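Local coordinates for PA0821 (Pseudomonas aeruginosa, PDB 7DRG), which probably acts as the type VI secretion immunity protein (antitoxin) that protects the cell from a putative VRR-NUC domain effector, at residues Leu233-Asn238 against Tyr262-Gly267. Numbering follows the deposited sequence.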
ATOM      1  N   LEU B 233      15.805  -8.194  16.273  1.00 16.90           N
ATOM      2  CA  LEU B 233      17.185  -8.435  16.655  1.00 17.81           C
ATOM      3  C   LEU B 233      18.073  -7.578  15.765  1.00 17.08           C
ATOM      4  O   LEU B 233      17.819  -7.455  14.563  1.00 17.22           O
ATOM      5  CB  LEU B 233      17.554  -9.911  16.518  1.00 17.16           C
ATOM      6  CG  LEU B 233      16.583 -10.922  17.130  1.00 18.19           C
ATOM      7  CD1 LEU B 233      17.130 -12.338  16.992  1.00 16.72           C
ATOM      8  CD2 LEU B 233      16.316 -10.597  18.604  1.00 19.42           C
ATOM      9  N   THR B 234      19.082  -6.956  16.364  1.00 17.28           N
ATOM     10  CA  THR B 234      20.041  -6.127  15.650  1.00 16.74           C
ATOM     11  C   THR B 234      21.437  -6.541  16.076  1.00 18.06           C
ATOM     12  O   THR B 234      21.720  -6.592  17.273  1.00 20.23           O
ATOM     13  CB  THR B 234      19.808  -4.645  15.948  1.00 18.34           C
ATOM     14  OG1 THR B 234      18.431  -4.332  15.696  1.00 18.85           O
ATOM     15  CG2 THR B 234      20.677  -3.779  15.039  1.00 22.21           C
ATOM     16  N   LEU B 235      22.304  -6.844  15.107  1.00 16.42           N
ATOM     17  CA  LEU B 235      23.660  -7.310  15.388  1.00 18.22           C
ATOM     18  C   LEU B 235      24.665  -6.230  15.007  1.00 19.39           C
ATOM     19  O   LEU B 235      24.667  -5.752  13.869  1.00 22.06           O
ATOM     20  CB  LEU B 235      23.966  -8.615  14.641  1.00 17.73           C
ATOM     21  CG  LEU B 235      25.328  -9.259  14.955  1.00 19.61           C
ATOM     22  CD1 LEU B 235      25.236 -10.743  14.777  1.00 21.21           C
ATOM     23  CD2 LEU B 235      26.425  -8.718  14.044  1.00 20.14           C
ATOM     24  N   LEU B 236      25.540  -5.878  15.949  1.00 21.31           N
ATOM     25  CA  LEU B 236      26.641  -4.956  15.711  1.00 18.13           C
ATOM     26  C   LEU B 236      27.945  -5.659  16.048  1.00 23.05           C
ATOM     27  O   LEU B 236      28.077  -6.206  17.145  1.00 24.38           O
ATOM     28  CB  LEU B 236      26.525  -3.704  16.580  1.00 22.78           C
ATOM     29  CG  LEU B 236      25.195  -2.953  16.612  1.00 21.72           C
ATOM     30  CD1 LEU B 236      25.305  -1.785  17.575  1.00 25.22           C
ATOM     31  CD2 LEU B 236      24.798  -2.465  15.225  1.00 25.11           C
ATOM     32  N   ASN B 237      28.907  -5.631  15.127  1.00 22.17           N
ATOM     33  CA  ASN B 237      30.235  -6.086  15.517  1.00 21.56           C
ATOM     34  C   ASN B 237      30.882  -5.033  16.419  1.00 22.80           C
ATOM     35  O   ASN B 237      30.350  -3.941  16.625  1.00 26.34           O
ATOM     36  CB  ASN B 237      31.098  -6.409  14.289  1.00 22.29           C
ATOM     37  CG  ASN B 237      31.461  -5.185  13.459  1.00 26.04           C
ATOM     38  OD1 ASN B 237      30.879  -4.107  13.602  1.00 26.57           O
ATOM     39  ND2 ASN B 237      32.432  -5.361  12.563  1.00 26.57           N
ATOM     40  N   ASN B 238      32.031  -5.385  17.004  1.00 26.48           N
ATOM     41  CA  ASN B 238      32.619  -4.486  17.989  1.00 30.58           C
ATOM     42  C   ASN B 238      32.950  -3.123  17.393  1.00 23.76           C
ATOM     43  O   ASN B 238      32.829  -2.104  18.082  1.00 28.62           O
ATOM     44  CB  ASN B 238      33.862  -5.114  18.617  1.00 25.23           C
ATOM     45  CG  ASN B 238      33.518  -6.068  19.752  1.00 33.81           C
ATOM     46  OD1 ASN B 238      32.433  -5.997  20.331  1.00 38.43           O
ATOM     47  ND2 ASN B 238      34.448  -6.955  20.085  1.00 41.48           N
ATOM     48  N   TYR B 262      22.834  -9.552  24.108  1.00 21.22           N
ATOM     49  CA  TYR B 262      23.537 -10.823  24.063  1.00 22.13           C
ATOM     50  C   TYR B 262      24.942 -10.561  23.552  1.00 23.65           C
ATOM     51  O   TYR B 262      25.146 -10.296  22.360  1.00 24.18           O
ATOM     52  CB  TYR B 262      22.796 -11.834  23.187  1.00 23.64           C
ATOM     53  CG  TYR B 262      21.372 -12.065  23.630  1.00 24.03           C
ATOM     54  CD1 TYR B 262      21.082 -12.894  24.711  1.00 25.11           C
ATOM     55  CD2 TYR B 262      20.318 -11.435  22.982  1.00 20.40           C
ATOM     56  CE1 TYR B 262      19.783 -13.095  25.122  1.00 21.18           C
ATOM     57  CE2 TYR B 262      19.012 -11.635  23.382  1.00 23.58           C
ATOM     58  CZ  TYR B 262      18.747 -12.462  24.449  1.00 21.36           C
ATOM     59  OH  TYR B 262      17.444 -12.656  24.849  1.00 23.59           O
ATOM     60  N   ARG B 263      25.908 -10.642  24.456  1.00 23.62           N
ATOM     61  CA  ARG B 263      27.310 -10.578  24.072  1.00 27.62           C
ATOM     62  C   ARG B 263      27.731 -11.968  23.632  1.00 35.63           C
ATOM     63  O   ARG B 263      27.918 -12.869  24.449  1.00 35.82           O
ATOM     64  CB  ARG B 263      28.168 -10.060  25.224  1.00 31.55           C
ATOM     65  CG  ARG B 263      28.459  -8.573  25.117  1.00 36.50           C
ATOM     66  CD  ARG B 263      29.338  -8.042  26.249  1.00 52.60           C
ATOM     67  NE  ARG B 263      30.625  -8.721  26.323  1.00 58.49           N
ATOM     68  CZ  ARG B 263      31.080  -9.337  27.407  1.00 59.74           C
ATOM     69  NH1 ARG B 263      30.355  -9.347  28.521  1.00 56.38           N
ATOM     70  NH2 ARG B 263      32.263  -9.933  27.381  1.00 60.67           N
ATOM     71  N   TYR B 264      27.814 -12.159  22.329  1.00 30.78           N
ATOM     72  CA  TYR B 264      28.601 -13.237  21.775  1.00 34.40           C
ATOM     73  C   TYR B 264      30.031 -12.693  21.688  1.00 39.89           C
ATOM     74  O   TYR B 264      30.323 -11.605  22.194  1.00 50.42           O
ATOM     75  CB  TYR B 264      27.985 -13.705  20.455  1.00 34.25           C
ATOM     76  CG  TYR B 264      28.098 -12.683  19.364  1.00 27.45           C
ATOM     77  CD1 TYR B 264      27.159 -11.665  19.227  1.00 26.53           C
ATOM     78  CD2 TYR B 264      29.166 -12.720  18.484  1.00 27.17           C
ATOM     79  CE1 TYR B 264      27.291 -10.726  18.244  1.00 22.58           C
ATOM     80  CE2 TYR B 264      29.310 -11.790  17.505  1.00 23.42           C
ATOM     81  CZ  TYR B 264      28.366 -10.795  17.378  1.00 25.12           C
ATOM     82  OH  TYR B 264      28.527  -9.867  16.389  1.00 26.35           O
ATOM     83  N   GLY B 265      30.936 -13.427  21.064  1.00 29.71           N
ATOM     84  CA  GLY B 265      32.345 -13.073  21.063  1.00 30.47           C
ATOM     85  C   GLY B 265      32.758 -11.636  20.793  1.00 41.42           C
ATOM     86  O   GLY B 265      33.182 -10.930  21.713  1.00 52.78           O
ATOM     87  N   ASP B 266      32.661 -11.192  19.543  1.00 28.14           N
ATOM     88  CA  ASP B 266      33.220  -9.909  19.130  1.00 30.55           C
ATOM     89  C   ASP B 266      32.132  -8.951  18.657  1.00 26.83           C
ATOM     90  O   ASP B 266      32.308  -8.199  17.696  1.00 33.57           O
ATOM     91  CB  ASP B 266      34.266 -10.095  18.036  1.00 45.04           C
ATOM     92  CG  ASP B 266      33.652 -10.521  16.729  1.00 60.26           C
ATOM     93  OD1 ASP B 266      32.855 -11.480  16.752  1.00 60.77           O
ATOM     94  OD2 ASP B 266      33.936  -9.876  15.695  1.00 71.02           O
ATOM     95  N   GLY B 267      30.997  -8.971  19.340  1.00 25.26           N
ATOM     96  CA  GLY B 267      29.919  -8.059  19.024  1.00 26.49           C
ATOM     97  C   GLY B 267      28.772  -8.304  19.974  1.00 27.50           C
ATOM     98  O   GLY B 267      28.899  -9.051  20.948  1.00 28.06           O
TER
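Asn238 lies against the Asp266-Gly267 peptide. Its backbone N donates a weak hydrogen bond to Asp266 O, 2.9 Å long and bent to 130° at the hydrogen. The amide group of Asn238 settles on the same peptide. Asn238 CG is 3.2 Å from Asp266 O, and Asn238 ND2 comes within 3.3 Å of Asp266 CA. ND2 and OD1 are both near the peptide, but neither makes a hydrogen bond to it. With CG anti to the carbonyl carbon (chi1 -83°), the Asn238 side chain starts out beside its own backbone N, the same N that donates to Asp266 O. The Asp266 side chain adds little beyond its CB, which touches Asn238 ND2. Asp266 OD1 lies close to Glu174 OE2, a pairing of like charges that may raise the pKa of one of them.

Tyr264 makes the apolar half of the contact. Its side chain crosses that of Leu235 at about a right angle. Tyr264 OH is 3.4 Å from Leu235 CD2, and Tyr264 CE1 packs 4.0 Å from Leu235 CD1. Gly267 O sits over one face of the tyrosine ring, offset toward the rim. Leu235 also packs on Ala170 of helix 161-173 and on Val269.

Asn237 and Gly267 form an antiparallel non-hydrogen-bonded pair, with their CA atoms 4.0 Å apart. Leu236 O is 3.2 Å from Gly267 CA. Strand 233-237 pairs on through Leu236 with Val268 and Thr234 with Ile270. Asn237 is the N-cap of helix 238-243, its OD1 accepting from Arg240 N. The arrangement is a beta-hairpin turn, linking strands 259-264 and 267-272, set against the strand-to-helix junction that ends strand 233-237, the antiparallel neighbour of strand 267-272.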